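Local coordinates for SPD1 nuclease (Streptococcus pyogenes, PDB 2XGR), which is a prophage-encoded extracellular DNase that probably cuts DNA with the help of a metal ion, as in other His-Me finger nucleases, at residues Asn71-Ser76 with Pro185-Asn190; Ala139-Leu144 with Asn234-Ile239; Ile197-Val202 with Val230-Ser235. All coordinates share one frame; numbering follows the deposited sequence.

Interaction 1 of 3, residues Asn71-Ser76 with Pro185-Asn190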
loop_
_atom_site.group_PDB
_atom_site.type_symbol
_atom_site.label_atom_id
_atom_site.label_comp_id
_atom_site.label_asym_id
_atom_site.label_seq_id
_atom_site.Cartn_x
_atom_site.Cartn_y
_atom_site.Cartn_z
ATOM N N ASN A 71 -12.720 16.387 -2.941
ATOM C CA ASN A 71 -11.472 16.268 -3.694
ATOM C C ASN A 71 -10.462 15.317 -3.043
ATOM O O ASN A 71 -9.241 15.510 -3.193
ATOM C CB ASN A 71 -10.833 17.633 -3.913
ATOM C CG ASN A 71 -11.722 18.559 -4.785
ATOM O OD1 ASN A 71 -12.355 18.121 -5.790
ATOM N ND2 ASN A 71 -11.880 19.805 -4.323
ATOM N N ARG A 72 -10.946 14.392 -2.222
ATOM C CA ARG A 72 -10.009 13.491 -1.543
ATOM C C ARG A 72 -9.863 12.249 -2.400
ATOM O O ARG A 72 -10.855 11.710 -2.933
ATOM C CB ARG A 72 -10.616 13.080 -0.148
ATOM C CG ARG A 72 -10.834 14.279 0.782
ATOM C CD ARG A 72 -11.518 13.846 2.102
ATOM N NE ARG A 72 -12.803 13.154 1.863
ATOM C CZ ARG A 72 -13.757 12.971 2.793
ATOM N NH1 ARG A 72 -13.546 13.297 4.079
ATOM N NH2 ARG A 72 -14.903 12.414 2.449
ATOM N N ALA A 73 -8.625 11.686 -2.384
ATOM C CA ALA A 73 -8.453 10.365 -3.023
ATOM C C ALA A 73 -9.239 9.287 -2.271
ATOM O O ALA A 73 -9.408 9.340 -1.042
ATOM C CB ALA A 73 -6.938 10.003 -2.935
ATOM N N THR A 74 -9.654 8.258 -2.986
ATOM C CA THR A 74 -10.501 7.210 -2.410
ATOM C C THR A 74 -9.906 5.817 -2.402
ATOM O O THR A 74 -10.230 5.028 -1.493
ATOM C CB THR A 74 -11.904 7.168 -3.056
ATOM O OG1 THR A 74 -11.805 7.004 -4.469
ATOM C CG2 THR A 74 -12.592 8.545 -2.775
ATOM N N PHE A 75 -9.110 5.460 -3.420
ATOM C CA PHE A 75 -8.272 4.223 -3.290
ATOM C C PHE A 75 -7.280 4.176 -4.427
ATOM O O PHE A 75 -7.525 4.772 -5.466
ATOM C CB PHE A 75 -9.116 2.904 -3.329
ATOM C CG PHE A 75 -9.820 2.658 -4.659
ATOM C CD1 PHE A 75 -9.198 1.895 -5.705
ATOM C CD2 PHE A 75 -11.146 3.086 -4.836
ATOM C CE1 PHE A 75 -9.893 1.693 -6.959
ATOM C CE2 PHE A 75 -11.831 2.807 -6.021
ATOM C CZ PHE A 75 -11.214 2.124 -7.076
ATOM N N SER A 76 -6.276 3.301 -4.318
ATOM C CA SER A 76 -5.432 3.036 -5.482
ATOM C C SER A 76 -5.163 1.497 -5.461
ATOM O O SER A 76 -4.915 0.909 -4.392
ATOM C CB SER A 76 -4.120 3.787 -5.266
ATOM O OG SER A 76 -3.259 3.486 -6.372
ATOM N N PRO A 185 -7.468 4.952 1.820
ATOM C CA PRO A 185 -7.457 5.879 2.946
ATOM C C PRO A 185 -8.835 5.825 3.610
ATOM O O PRO A 185 -9.842 5.678 2.891
ATOM C CB PRO A 185 -7.157 7.238 2.296
ATOM C CG PRO A 185 -7.733 7.151 0.845
ATOM C CD PRO A 185 -7.515 5.623 0.509
ATOM N N ILE A 186 -8.832 5.925 4.937
ATOM C CA ILE A 186 -10.065 5.892 5.723
ATOM C C ILE A 186 -10.280 7.280 6.340
ATOM O O ILE A 186 -9.464 7.752 7.149
ATOM C CB ILE A 186 -9.943 4.824 6.855
ATOM C CG1 ILE A 186 -9.483 3.415 6.334
ATOM C CG2 ILE A 186 -11.275 4.667 7.643
ATOM C CD1 ILE A 186 -10.387 2.850 5.299
ATOM N N TYR A 187 -11.431 7.910 6.008
ATOM C CA TYR A 187 -11.665 9.306 6.485
ATOM C C TYR A 187 -12.827 9.268 7.483
ATOM O O TYR A 187 -13.690 8.359 7.433
ATOM C CB TYR A 187 -12.078 10.247 5.361
ATOM C CG TYR A 187 -11.057 10.351 4.212
ATOM C CD1 TYR A 187 -9.968 11.218 4.313
ATOM C CD2 TYR A 187 -11.219 9.562 3.067
ATOM C CE1 TYR A 187 -9.043 11.285 3.265
ATOM C CE2 TYR A 187 -10.344 9.632 2.000
ATOM C CZ TYR A 187 -9.240 10.528 2.119
ATOM O OH TYR A 187 -8.346 10.612 1.051
ATOM N N SER A 188 -12.844 10.284 8.326
ATOM C CA SER A 188 -13.980 10.569 9.167
ATOM C C SER A 188 -14.573 11.879 8.740
ATOM O O SER A 188 -13.861 12.898 8.644
ATOM C CB SER A 188 -13.538 10.694 10.636
ATOM O OG SER A 188 -14.615 11.346 11.401
ATOM N N GLY A 189 -15.884 11.866 8.474
ATOM C CA GLY A 189 -16.604 13.150 8.226
ATOM C C GLY A 189 -15.998 13.996 7.124
ATOM O O GLY A 189 -15.769 13.493 6.018
ATOM N N ASN A 190 -15.779 15.296 7.379
ATOM C CA ASN A 190 -15.191 16.225 6.404
ATOM C C ASN A 190 -13.645 16.283 6.371
ATOM O O ASN A 190 -13.087 17.128 5.686
ATOM C CB ASN A 190 -15.660 17.656 6.737
ATOM C CG ASN A 190 -17.149 17.798 6.616
ATOM O OD1 ASN A 190 -17.740 17.287 5.670
ATOM N ND2 ASN A 190 -17.775 18.428 7.611
HETATM O O HOH W 1 -16.403 11.116 4.766
HETATM O O HOH W 2 -11.485 5.886 0.722
#

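Interaction 2 of 3, residues Ala139-Leu144 with Asn234-Ile239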
loop_
_atom_site.group_PDB
_atom_site.type_symbol
_atom_site.label_atom_id
_atom_site.label_comp_id
_atom_site.label_asym_id
_atom_site.label_seq_id
_atom_site.Cartn_x
_atom_site.Cartn_y
_atom_site.Cartn_z
ATOM N N ALA A 139 -2.638 13.412 2.398
ATOM C CA ALA A 139 -1.847 14.000 3.433
ATOM C C ALA A 139 -1.387 12.896 4.370
ATOM O O ALA A 139 -2.216 12.146 4.885
ATOM C CB ALA A 139 -2.727 14.982 4.213
ATOM N N MET A 140 -0.087 12.807 4.656
ATOM C CA MET A 140 0.433 11.683 5.370
ATOM C C MET A 140 1.584 12.155 6.270
ATOM O O MET A 140 2.409 12.987 5.819
ATOM C CB MET A 140 0.991 10.672 4.312
ATOM C CG MET A 140 1.288 9.382 4.906
ATOM S SD MET A 140 1.822 8.227 3.591
ATOM C CE MET A 140 0.285 7.829 2.747
ATOM N N THR A 141 1.659 11.620 7.483
ATOM C CA THR A 141 2.856 11.809 8.313
ATOM C C THR A 141 4.078 11.124 7.719
ATOM O O THR A 141 3.970 10.125 7.013
ATOM C CB THR A 141 2.697 11.352 9.759
ATOM O OG1 THR A 141 2.553 9.931 9.837
ATOM C CG2 THR A 141 1.445 12.080 10.444
ATOM N N ALA A 142 5.254 11.699 8.001
ATOM C CA ALA A 142 6.525 11.034 7.590
ATOM C C ALA A 142 6.667 9.692 8.278
ATOM O O ALA A 142 7.066 8.718 7.638
ATOM C CB ALA A 142 7.736 11.998 7.998
ATOM N N TRP A 143 6.210 9.596 9.538
ATOM C CA TRP A 143 6.165 8.357 10.280
ATOM C C TRP A 143 5.382 7.280 9.504
ATOM O O TRP A 143 5.894 6.159 9.301
ATOM C CB TRP A 143 5.541 8.598 11.711
ATOM C CG TRP A 143 5.579 7.432 12.615
ATOM C CD1 TRP A 143 4.532 6.614 12.936
ATOM C CD2 TRP A 143 6.680 6.993 13.401
ATOM N NE1 TRP A 143 4.936 5.645 13.818
ATOM C CE2 TRP A 143 6.245 5.869 14.143
ATOM C CE3 TRP A 143 7.988 7.467 13.584
ATOM C CZ2 TRP A 143 7.073 5.198 15.038
ATOM C CZ3 TRP A 143 8.800 6.801 14.489
ATOM C CH2 TRP A 143 8.356 5.665 15.162
ATOM N N LEU A 144 4.177 7.618 9.049
ATOM C CA LEU A 144 3.360 6.623 8.305
ATOM C C LEU A 144 4.032 6.305 6.957
ATOM O O LEU A 144 4.041 5.168 6.489
ATOM C CB LEU A 144 1.958 7.170 8.055
ATOM C CG LEU A 144 1.094 6.226 7.199
ATOM C CD1 LEU A 144 1.032 4.803 7.724
ATOM C CD2 LEU A 144 -0.314 6.844 7.130
ATOM N N ASN A 234 -2.535 7.061 10.658
ATOM C CA ASN A 234 -1.917 8.231 10.066
ATOM C C ASN A 234 -1.708 9.241 11.214
ATOM O O ASN A 234 -2.554 10.126 11.447
ATOM C CB ASN A 234 -2.779 8.817 8.964
ATOM C CG ASN A 234 -2.071 9.884 8.138
ATOM O OD1 ASN A 234 -0.836 10.068 8.245
ATOM N ND2 ASN A 234 -2.817 10.522 7.245
ATOM N N SER A 235 -0.603 9.050 11.938
ATOM C CA SER A 235 -0.196 9.871 13.082
ATOM C C SER A 235 1.323 9.773 13.224
ATOM O O SER A 235 1.981 9.026 12.468
ATOM C CB SER A 235 -0.903 9.351 14.366
ATOM O OG SER A 235 -0.529 8.013 14.622
ATOM N N ALA A 236 1.879 10.437 14.231
ATOM C CA ALA A 236 3.317 10.299 14.490
ATOM C C ALA A 236 3.579 10.607 15.949
ATOM O O ALA A 236 2.866 11.445 16.521
ATOM C CB ALA A 236 4.110 11.267 13.638
ATOM N N PRO A 237 4.617 9.985 16.521
ATOM C CA PRO A 237 4.887 10.068 17.955
ATOM C C PRO A 237 4.904 11.489 18.506
ATOM O O PRO A 237 4.410 11.715 19.621
ATOM C CB PRO A 237 6.268 9.456 18.060
ATOM C CG PRO A 237 6.238 8.406 17.000
ATOM C CD PRO A 237 5.535 9.042 15.861
ATOM N N ASN A 238 5.479 12.429 17.777
ATOM C CA ASN A 238 5.832 13.742 18.405
ATOM C C ASN A 238 4.945 14.893 17.963
ATOM O O ASN A 238 5.352 16.067 18.039
ATOM C CB ASN A 238 7.261 14.120 18.012
ATOM C CG ASN A 238 7.533 13.885 16.524
ATOM O OD1 ASN A 238 8.568 14.317 15.996
ATOM N ND2 ASN A 238 6.618 13.170 15.848
ATOM N N ILE A 239 3.796 14.558 17.382
ATOM C CA ILE A 239 3.050 15.516 16.600
ATOM C C ILE A 239 1.569 15.337 16.883
ATOM O O ILE A 239 1.121 14.227 17.205
ATOM C CB ILE A 239 3.335 15.336 15.110
ATOM C CG1 ILE A 239 4.637 16.043 14.721
ATOM C CG2 ILE A 239 2.209 15.848 14.265
ATOM C CD1 ILE A 239 5.161 15.591 13.336
#

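Interaction 3 of 3, residues Ile197-Val202 with Val230-Ser235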
loop_
_atom_site.group_PDB
_atom_site.type_symbol
_atom_site.label_atom_id
_atom_site.label_comp_id
_atom_site.label_asym_id
_atom_site.label_seq_id
_atom_site.Cartn_x
_atom_site.Cartn_y
_atom_site.Cartn_z
ATOM N N ILE A 197 -4.783 4.251 7.038
ATOM C CA ILE A 197 -4.682 3.732 5.663
ATOM C C ILE A 197 -4.728 2.217 5.727
ATOM O O ILE A 197 -4.065 1.602 6.580
ATOM C CB ILE A 197 -3.238 4.126 5.054
ATOM C CG1 ILE A 197 -3.041 5.649 5.113
ATOM C CG2 ILE A 197 -3.061 3.545 3.612
ATOM C CD1 ILE A 197 -3.877 6.490 4.127
ATOM N N GLU A 198 -5.515 1.613 4.835
ATOM C CA GLU A 198 -5.662 0.157 4.784
ATOM C C GLU A 198 -4.819 -0.386 3.629
ATOM O O GLU A 198 -5.078 0.009 2.479
ATOM C CB GLU A 198 -7.125 -0.170 4.445
ATOM C CG GLU A 198 -7.400 -1.637 4.397
ATOM C CD GLU A 198 -8.762 -2.001 3.810
ATOM O OE1 GLU A 198 -9.681 -2.221 4.633
ATOM O OE2 GLU A 198 -8.910 -2.154 2.559
ATOM N N LEU A 199 -3.847 -1.283 3.903
ATOM C CA LEU A 199 -3.114 -1.948 2.880
ATOM C C LEU A 199 -3.685 -3.343 2.732
ATOM O O LEU A 199 -3.725 -4.082 3.702
ATOM C CB LEU A 199 -1.620 -2.126 3.352
ATOM C CG LEU A 199 -0.770 -0.834 3.351
ATOM C CD1 LEU A 199 -1.187 0.127 4.509
ATOM C CD2 LEU A 199 0.716 -1.218 3.513
ATOM N N GLN A 200 -3.996 -3.765 1.501
ATOM C CA GLN A 200 -4.625 -5.078 1.259
ATOM C C GLN A 200 -3.824 -5.805 0.178
ATOM O O GLN A 200 -3.584 -5.250 -0.905
ATOM C CB GLN A 200 -6.069 -4.882 0.698
ATOM C CG GLN A 200 -6.766 -6.192 0.433
ATOM C CD GLN A 200 -8.016 -5.940 -0.344
ATOM O OE1 GLN A 200 -9.024 -5.507 0.232
ATOM N NE2 GLN A 200 -7.916 -6.031 -1.695
ATOM N N TYR A 201 -3.332 -7.001 0.470
ATOM C CA TYR A 201 -2.483 -7.637 -0.521
ATOM C C TYR A 201 -2.647 -9.148 -0.549
ATOM O O TYR A 201 -2.945 -9.799 0.482
ATOM C CB TYR A 201 -0.964 -7.279 -0.306
ATOM C CG TYR A 201 -0.499 -7.425 1.125
ATOM C CD1 TYR A 201 -0.060 -8.654 1.624
ATOM C CD2 TYR A 201 -0.512 -6.313 1.991
ATOM C CE1 TYR A 201 0.449 -8.754 2.967
ATOM C CE2 TYR A 201 -0.021 -6.457 3.339
ATOM C CZ TYR A 201 0.485 -7.665 3.769
ATOM O OH TYR A 201 0.937 -7.744 5.081
ATOM N N VAL A 202 -2.451 -9.697 -1.743
ATOM C CA VAL A 202 -2.460 -11.166 -1.907
ATOM C C VAL A 202 -1.679 -11.432 -3.179
ATOM O O VAL A 202 -1.579 -10.516 -4.041
ATOM C CB VAL A 202 -3.857 -11.703 -2.001
ATOM C CG1 VAL A 202 -4.546 -11.187 -3.320
ATOM C CG2 VAL A 202 -3.908 -13.310 -1.953
ATOM N N VAL A 230 -3.760 -4.808 6.396
ATOM C CA VAL A 230 -3.003 -4.173 7.488
ATOM C C VAL A 230 -3.594 -2.771 7.627
ATOM O O VAL A 230 -3.761 -2.063 6.596
ATOM C CB VAL A 230 -1.483 -4.085 7.058
ATOM C CG1 VAL A 230 -0.805 -3.159 8.048
ATOM C CG2 VAL A 230 -0.890 -5.487 7.138
ATOM N N ILE A 231 -3.972 -2.356 8.846
ATOM C CA ILE A 231 -4.515 -0.988 9.028
ATOM C C ILE A 231 -3.477 -0.172 9.791
ATOM O O ILE A 231 -3.070 -0.541 10.907
ATOM C CB ILE A 231 -5.882 -0.994 9.837
ATOM C CG1 ILE A 231 -6.924 -1.779 9.059
ATOM C CG2 ILE A 231 -6.348 0.478 10.149
ATOM C CD1 ILE A 231 -8.234 -2.063 9.840
ATOM N N LEU A 232 -2.977 0.875 9.157
ATOM C CA LEU A 232 -1.982 1.731 9.795
ATOM C C LEU A 232 -2.566 3.059 10.164
ATOM O O LEU A 232 -3.400 3.614 9.429
ATOM C CB LEU A 232 -0.785 1.967 8.834
ATOM C CG LEU A 232 -0.059 0.699 8.416
ATOM C CD1 LEU A 232 1.153 1.038 7.453
ATOM C CD2 LEU A 232 0.482 0.005 9.647
ATOM N N GLU A 233 -2.115 3.586 11.301
ATOM C CA GLU A 233 -2.585 4.901 11.742
ATOM C C GLU A 233 -1.823 6.012 11.061
ATOM O O GLU A 233 -0.576 5.960 10.950
ATOM C CB GLU A 233 -2.420 5.033 13.313
ATOM C CG GLU A 233 -3.169 4.012 14.130
ATOM C CD GLU A 233 -4.701 4.116 14.038
ATOM O OE1 GLU A 233 -5.253 5.243 13.957
ATOM O OE2 GLU A 233 -5.344 3.033 13.987
ATOM N N ASN A 234 -2.535 7.061 10.658
ATOM C CA ASN A 234 -1.917 8.231 10.066
ATOM C C ASN A 234 -1.708 9.241 11.214
ATOM O O ASN A 234 -2.554 10.126 11.447
ATOM C CB ASN A 234 -2.779 8.817 8.964
ATOM C CG ASN A 234 -2.071 9.884 8.138
ATOM O OD1 ASN A 234 -0.836 10.068 8.245
ATOM N ND2 ASN A 234 -2.817 10.522 7.245
ATOM N N SER A 235 -0.603 9.050 11.938
ATOM C CA SER A 235 -0.196 9.871 13.082
ATOM C C SER A 235 1.323 9.773 13.224
ATOM O O SER A 235 1.981 9.026 12.468
ATOM C CB SER A 235 -0.903 9.351 14.366
ATOM O OG SER A 235 -0.529 8.013 14.622
#

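Interaction 1 of 3, residues Asn71-Ser76 with Pro185-Asn190
An arginine-tyrosine stack, Arg72 on Tyr187, joins the loop that leads into strand 76-80 to the segment that runs out of strand 178-186. The two backbones pass in nearly opposite directions, and their side chains likewise slide past each other in opposite senses. The guanidinium of Arg72 lies almost flat on the phenol, the planes 19° apart, with CZ 4.4 Å from the ring centroid, which makes a cation-pi contact. The aliphatic part of the arginine shares the same face: its CD sits 3.8 Å from the centroid of the Tyr187 ring in a CH-pi contact. A bend at chi3 (-56°) sets NE over the ring.

Beyond the ring, Arg72 NH1 donates to Gly189 O, 3.0 Å away and near the guanidinium plane, through a fairly straight bond (162° at the hydrogen). A water that accepts from NH2 and donates to the same Gly189 O doubles this link. NE forms a salt bridge with Asp68, and NH1 also bonds Glu191 O, so the group is held on several sides and its rotation is fixed.

At the far end of the phenol, Tyr187 OH donates to Ala73 O over 2.7 Å, in the carbonyl plane and on a lone pair. Pro185 packs beside that bond. Its CG lies 3.3 Å from Ala73 O and its CD 3.4 Å from Thr74 O, while a second water donates to both Thr74 O and Pro185 O. Ala73, Pro185 and Tyr187 all touch Val138 of strand 137-139. With hydrogen bonds at both ends, the cation-pi stack carries the pairing of antiparallel strands 76-80 and 178-186 on into the loops at their ends, in the main sheet of the nuclease.

Interaction 2 of 3, residues Ala139-Leu144 with Asn234-Ile239
Asn234 and Thr141 carry most of the polar side of this contact. The Asn234 amide grips the backbone with both ends: ND2 donates to Ala139 O (2.9 Å), and OD1 accepts from Thr141 N (3.0 Å) along a nearly straight N-H (170°), in the plane of the amide carbonyl. ND2 also reaches Pro194 O. Thr141 is the N-cap of helix 142-146. Its OG1 accepts from Leu144 N at 2.9 Å and gives its own proton to Ser235 O at 2.8 Å, approaching from above that carbonyl's plane. With chi1 at 67°, OG1 lies between the backbone N and the carbonyl carbon. Trp143 NE1 bonds Glu158.

Trp143 and Leu144 carry the apolar side. Pro237 CD sits over the indole, 3.5 Å from the centroid of the five-membered ring, a CH-pi contact, and Ala236 CB meets Trp143 CB at 3.6 Å. Leu144 CD2 lies against the Asn234 side chain.

Strands 119-121 and 137-139, an antiparallel pair, followed by helix 142-146 are consistent with the beta-beta-alpha finger of this clan. Amide and capping hydroxyl tie the helix start to the 234-239 loop by directional bonds, while proline on indole adds non-directional packing.

Interaction 3 of 3, residues Ile197-Val202 with Val230-Ser235
Leu199 and Val230 face each other as a hydrogen-bonded pair of two antiparallel strands, and Ile197 with Leu232 forms another; each pair exchanges two backbone N-H...O bonds of 2.8 to 2.9 Å between its N and O atoms. Between them, Glu198 and Ile231 make a non-hydrogen-bonded pair, where the strands draw in to 4.5 Å between their CA atoms. Here the CA-H of Glu198 points at Val230 O, 3.4 Å from CA. The strand directions differ by 156°, antiparallel with the usual twist.

The relief is on the face of Ile197, Leu199, Val230 and Leu232. Leu199 CB stands against Val230 CB at 4.2 Å. Its branch is carried along the strands by CG, which lies anti to the carbonyl carbon (chi1 -73°), and Leu199 CD1 reaches diagonally to Leu232 CD1 (3.9 Å), lodging between that methyl and Val230 O. The two leucine side chains thus cross obliquely, methyl against methyl. At the Tyr201 side of Val230, CG2 is the bump. Anti to the carbonyl carbon, it rests obliquely at the phenol end of Tyr201, 3.6 Å from OH and 4.0 Å from CE2, while the same hydroxyl bonds Glu220.

Glu198 and Ile231 occupy the reverse, more exposed face. Strand 178-186 flanks strand 196-204 on its other side, with Ile197 against Val183 and Pro185. Helix 160-173 packs on the face of Ile197, Leu199, Val230 and Leu232, where Met160 touches Ile197 and Leu199, and Tyr163 rests on Leu199 and Val230.

In the fold
Interaction 3 is the buried one, centred about 7 Å from the chain centre; interactions 1 and 2 sit further out, their centres at about 15 and 16 Å, and are partly buried. Interactions 1 and 3 reach the same antiparallel sheet through its neighbouring strands 178-186 and 196-204, where Pro185 CA packs on Ile197 CD1 at 3.8 Å. The 234-239 segment of interaction 2 follows directly on strand 228-233 and shares Asn234 and Ser235 with interaction 3, while Leu144 packs on Leu232 and Ile197. The chemistry follows the position: backbone pairing and aliphatic packing inside, an amide and a helix cap past the strand's end, and a charged stack with bridging waters in the outer loops.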